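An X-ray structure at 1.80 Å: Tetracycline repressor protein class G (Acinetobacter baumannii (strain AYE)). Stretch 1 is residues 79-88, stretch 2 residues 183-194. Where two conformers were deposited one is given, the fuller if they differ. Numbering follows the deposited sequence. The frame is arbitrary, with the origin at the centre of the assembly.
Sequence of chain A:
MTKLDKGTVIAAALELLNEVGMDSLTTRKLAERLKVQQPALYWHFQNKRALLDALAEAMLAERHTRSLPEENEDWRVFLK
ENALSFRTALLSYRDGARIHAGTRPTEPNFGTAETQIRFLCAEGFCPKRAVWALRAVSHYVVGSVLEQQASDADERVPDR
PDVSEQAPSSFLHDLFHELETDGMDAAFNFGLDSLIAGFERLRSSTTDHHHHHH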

# COMPACT_ATOMS: atom_id res chain seq x y z
N LEU A 79 -1.98 10.76 -16.17
CA LEU A 79 -1.95 10.26 -14.76
C LEU A 79 -2.89 9.06 -14.62
O LEU A 79 -2.49 8.08 -13.95
CB LEU A 79 -2.33 11.38 -13.79
CG LEU A 79 -1.28 12.47 -13.59
CD1 LEU A 79 -1.73 13.47 -12.55
CD2 LEU A 79 0.07 11.87 -13.21
N LYS A 80 -4.08 9.11 -15.23
CA LYS A 80 -5.09 8.02 -15.14
C LYS A 80 -4.55 6.77 -15.84
O LYS A 80 -4.56 5.70 -15.21
CB LYS A 80 -6.44 8.43 -15.73
CG LYS A 80 -7.48 7.31 -15.75
CD LYS A 80 -8.92 7.77 -15.65
CE LYS A 80 -9.87 6.62 -15.36
NZ LYS A 80 -11.26 7.09 -15.20
N GLU A 81 -4.10 6.89 -17.09
CA GLU A 81 -3.61 5.74 -17.89
C GLU A 81 -2.37 5.14 -17.22
O GLU A 81 -2.25 3.90 -17.24
CB GLU A 81 -3.35 6.15 -19.34
CG GLU A 81 -4.61 6.44 -20.13
CD GLU A 81 -5.58 5.27 -20.27
OE1 GLU A 81 -6.76 5.52 -20.56
OE2 GLU A 81 -5.15 4.11 -20.08
N ASN A 82 -1.51 5.97 -16.64
CA ASN A 82 -0.30 5.52 -15.88
C ASN A 82 -0.76 4.71 -14.66
O ASN A 82 -0.22 3.61 -14.45
CB ASN A 82 0.58 6.70 -15.47
CG ASN A 82 1.86 6.26 -14.78
OD1 ASN A 82 1.92 6.21 -13.56
ND2 ASN A 82 2.88 5.93 -15.56
N ALA A 83 -1.74 5.21 -13.91
CA ALA A 83 -2.28 4.55 -12.70
C ALA A 83 -2.88 3.18 -13.08
O ALA A 83 -2.57 2.19 -12.38
CB ALA A 83 -3.29 5.43 -12.02
N LEU A 84 -3.67 3.13 -14.16
CA LEU A 84 -4.39 1.90 -14.60
C LEU A 84 -3.38 0.83 -15.03
O LEU A 84 -3.61 -0.36 -14.73
CB LEU A 84 -5.35 2.26 -15.74
CG LEU A 84 -6.60 3.03 -15.32
CD1 LEU A 84 -7.26 3.69 -16.52
CD2 LEU A 84 -7.59 2.13 -14.60
N SER A 85 -2.30 1.23 -15.70
CA SER A 85 -1.20 0.35 -16.17
C SER A 85 -0.44 -0.24 -14.97
O SER A 85 -0.11 -1.44 -15.01
CB SER A 85 -0.27 1.08 -17.10
OG SER A 85 0.53 2.02 -16.40
N PHE A 86 -0.18 0.58 -13.95
CA PHE A 86 0.49 0.17 -12.69
C PHE A 86 -0.39 -0.86 -11.97
O PHE A 86 0.13 -1.90 -11.53
CB PHE A 86 0.82 1.39 -11.82
CG PHE A 86 1.62 1.13 -10.57
CD1 PHE A 86 2.56 0.10 -10.52
CD2 PHE A 86 1.48 1.93 -9.46
CE1 PHE A 86 3.30 -0.12 -9.37
CE2 PHE A 86 2.22 1.71 -8.31
CZ PHE A 86 3.13 0.68 -8.27
N ARG A 87 -1.70 -0.60 -11.87
CA ARG A 87 -2.67 -1.52 -11.23
C ARG A 87 -2.69 -2.86 -11.97
O ARG A 87 -2.61 -3.91 -11.30
CB ARG A 87 -4.08 -0.91 -11.20
CG ARG A 87 -5.12 -1.84 -10.60
CD ARG A 87 -6.49 -1.20 -10.55
NE ARG A 87 -7.47 -2.05 -9.89
CZ ARG A 87 -8.58 -2.53 -10.45
NH1 ARG A 87 -8.87 -2.25 -11.71
NH2 ARG A 87 -9.40 -3.28 -9.74
N THR A 88 -2.78 -2.83 -13.31
CA THR A 88 -2.80 -4.04 -14.17
C THR A 88 -1.52 -4.86 -13.94
O THR A 88 -1.64 -6.09 -13.79
CB THR A 88 -2.97 -3.66 -15.65
OG1 THR A 88 -4.13 -2.84 -15.75
CG2 THR A 88 -3.11 -4.87 -16.56
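Stretch 2, residues 183-194: GMDAAFNFGLDS

Stretch 2 packs as a helix against the helix of stretch 1. The two run roughly antiparallel, with 143° between their N-to-C directions and a signed crossing angle of 143°. Their axes come within 10.7 Å. Lys80 lies nearest Leu192 (CA to CA 7.1 Å), and Leu84 nearest Asn189 (CA to CA 8.7 Å). The contact buries 464 Å², both sides summed.

Gly183 comes first, just after a preceding helix. Its phi is positive, 117°, with psi at -178°. At these angles a CB would be jammed against the carbonyl O of the residue before, which by itself calls for glycine. Gly183 is poorly ordered and does not touch stretch 1.

Met184 CB lies 3.8 Å from Arg87 NH2; its CA-to-CB bond points toward stretch 1, but the end of the side chain leads away. Asp185 forms a salt bridge with Arg87. Its OD1 accepts hydrogen bonds from Arg87 NH1 at 2.8 Å and from Arg87 NH2 at 3.1 Å, so one carboxylate oxygen serves both nitrogens. It meets the guanidinium at its edge, whereas Phe188 lies over one face. Ala186 and Ala187 are out of reach of stretch 1.

The CA-to-CB bond of Phe188 points toward stretch 1, with chi1 in the t rotamer. The guanidinium of Arg87 lies flat on its ring, with centres 4.6 Å apart and planes at 13°. Arg87 CD sits over the ring face, 3.5 Å from Phe188 CG and almost on the ring normal. At the ring edge, Phe188 CE2 packs 3.7 Å from Leu84 CD2.

Asn189 starts sideways, but its end comes nearer. Its OD1 is 3.8 Å from both Leu84 CD2 and Lys80 CE. Its ND2 turns back to its own helix, in a weak hydrogen bond to Asp185 O at 2.8 Å. Phe190 and Gly191 make no contact with stretch 1.

The CA-to-CB bond of Leu192 points toward stretch 1, and the side chain supplies apolar packing. Its CD1 is 3.6 Å from Ala83 CB. Its CD2 lies 4.2 Å from Leu84 CG and 4.0 Å from Lys80 CG.

Asp193 accepts a hydrogen bond at OD1 from Lys80 NZ at 2.8 Å, part of a salt bridge. The extended lysine, t at all four chi angles, reaches it from a CB that points sideways. Ser194 is out of reach, and Ser194 OG donates a hydrogen bond to Phe190 O at 2.8 Å. Along stretch 2, the apolar contacts thus lie between two salt bridges, at Asp185 and Asp193.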

# COMPACT_ATOMS: atom_id res chain seq x y z
N GLY A 183 -18.08 -5.82 -8.71
CA GLY A 183 -16.64 -5.91 -9.05
C GLY A 183 -15.81 -4.86 -8.33
O GLY A 183 -16.38 -4.08 -7.55
N MET A 184 -14.50 -4.85 -8.61
CA MET A 184 -13.47 -4.04 -7.90
C MET A 184 -13.15 -2.75 -8.68
O MET A 184 -12.62 -1.81 -8.05
CB MET A 184 -12.17 -4.84 -7.75
CG MET A 184 -12.34 -6.19 -7.06
SD MET A 184 -12.67 -6.02 -5.29
CE MET A 184 -12.38 -7.70 -4.74
N ASP A 185 -13.44 -2.72 -9.98
CA ASP A 185 -12.98 -1.67 -10.92
C ASP A 185 -13.65 -0.32 -10.60
O ASP A 185 -12.95 0.70 -10.65
CB ASP A 185 -13.21 -2.07 -12.38
CG ASP A 185 -12.38 -3.26 -12.83
OD1 ASP A 185 -11.33 -3.52 -12.21
OD2 ASP A 185 -12.79 -3.92 -13.81
N ALA A 186 -14.95 -0.33 -10.29
CA ALA A 186 -15.75 0.89 -10.02
C ALA A 186 -15.17 1.64 -8.81
O ALA A 186 -14.98 2.87 -8.91
CB ALA A 186 -17.21 0.54 -9.80
N ALA A 187 -14.88 0.93 -7.72
CA ALA A 187 -14.29 1.48 -6.48
C ALA A 187 -12.91 2.08 -6.78
O ALA A 187 -12.66 3.23 -6.37
CB ALA A 187 -14.19 0.40 -5.42
N PHE A 188 -12.05 1.34 -7.48
CA PHE A 188 -10.69 1.80 -7.85
C PHE A 188 -10.79 3.11 -8.65
O PHE A 188 -10.12 4.09 -8.29
CB PHE A 188 -9.92 0.76 -8.66
CG PHE A 188 -8.60 1.29 -9.16
CD1 PHE A 188 -7.51 1.38 -8.31
CD2 PHE A 188 -8.48 1.79 -10.45
CE1 PHE A 188 -6.30 1.90 -8.75
CE2 PHE A 188 -7.28 2.31 -10.89
CZ PHE A 188 -6.19 2.37 -10.04
N ASN A 189 -11.62 3.11 -9.70
CA ASN A 189 -11.79 4.25 -10.62
C ASN A 189 -12.33 5.46 -9.85
O ASN A 189 -11.90 6.58 -10.15
CB ASN A 189 -12.64 3.88 -11.84
CG ASN A 189 -11.85 3.08 -12.86
OD1 ASN A 189 -10.84 3.56 -13.37
ND2 ASN A 189 -12.30 1.88 -13.16
N PHE A 190 -13.19 5.26 -8.85
CA PHE A 190 -13.76 6.37 -8.05
C PHE A 190 -12.64 7.08 -7.27
O PHE A 190 -12.58 8.32 -7.33
CB PHE A 190 -14.87 5.91 -7.10
CG PHE A 190 -15.34 7.01 -6.19
CD1 PHE A 190 -16.20 8.00 -6.67
CD2 PHE A 190 -14.88 7.10 -4.89
CE1 PHE A 190 -16.61 9.03 -5.84
CE2 PHE A 190 -15.30 8.14 -4.06
CZ PHE A 190 -16.16 9.09 -4.54
N GLY A 191 -11.78 6.33 -6.58
CA GLY A 191 -10.63 6.89 -5.84
C GLY A 191 -9.65 7.60 -6.77
O GLY A 191 -9.15 8.68 -6.40
N LEU A 192 -9.36 7.00 -7.93
CA LEU A 192 -8.40 7.54 -8.93
C LEU A 192 -8.93 8.87 -9.49
O LEU A 192 -8.17 9.85 -9.50
CB LEU A 192 -8.20 6.51 -10.05
CG LEU A 192 -7.24 6.92 -11.17
CD1 LEU A 192 -5.92 7.42 -10.60
CD2 LEU A 192 -7.00 5.75 -12.11
N ASP A 193 -10.20 8.88 -9.92
CA ASP A 193 -10.88 10.08 -10.49
C ASP A 193 -10.92 11.20 -9.44
O ASP A 193 -10.71 12.37 -9.83
CB ASP A 193 -12.28 9.72 -11.00
CG ASP A 193 -12.28 8.85 -12.24
OD1 ASP A 193 -11.22 8.75 -12.90
OD2 ASP A 193 -13.35 8.28 -12.55
N SER A 194 -11.16 10.86 -8.17
CA SER A 194 -11.18 11.82 -7.04
C SER A 194 -9.79 12.42 -6.84
O SER A 194 -9.69 13.65 -6.71
CB SER A 194 -11.68 11.16 -5.78
OG SER A 194 -13.03 10.73 -5.94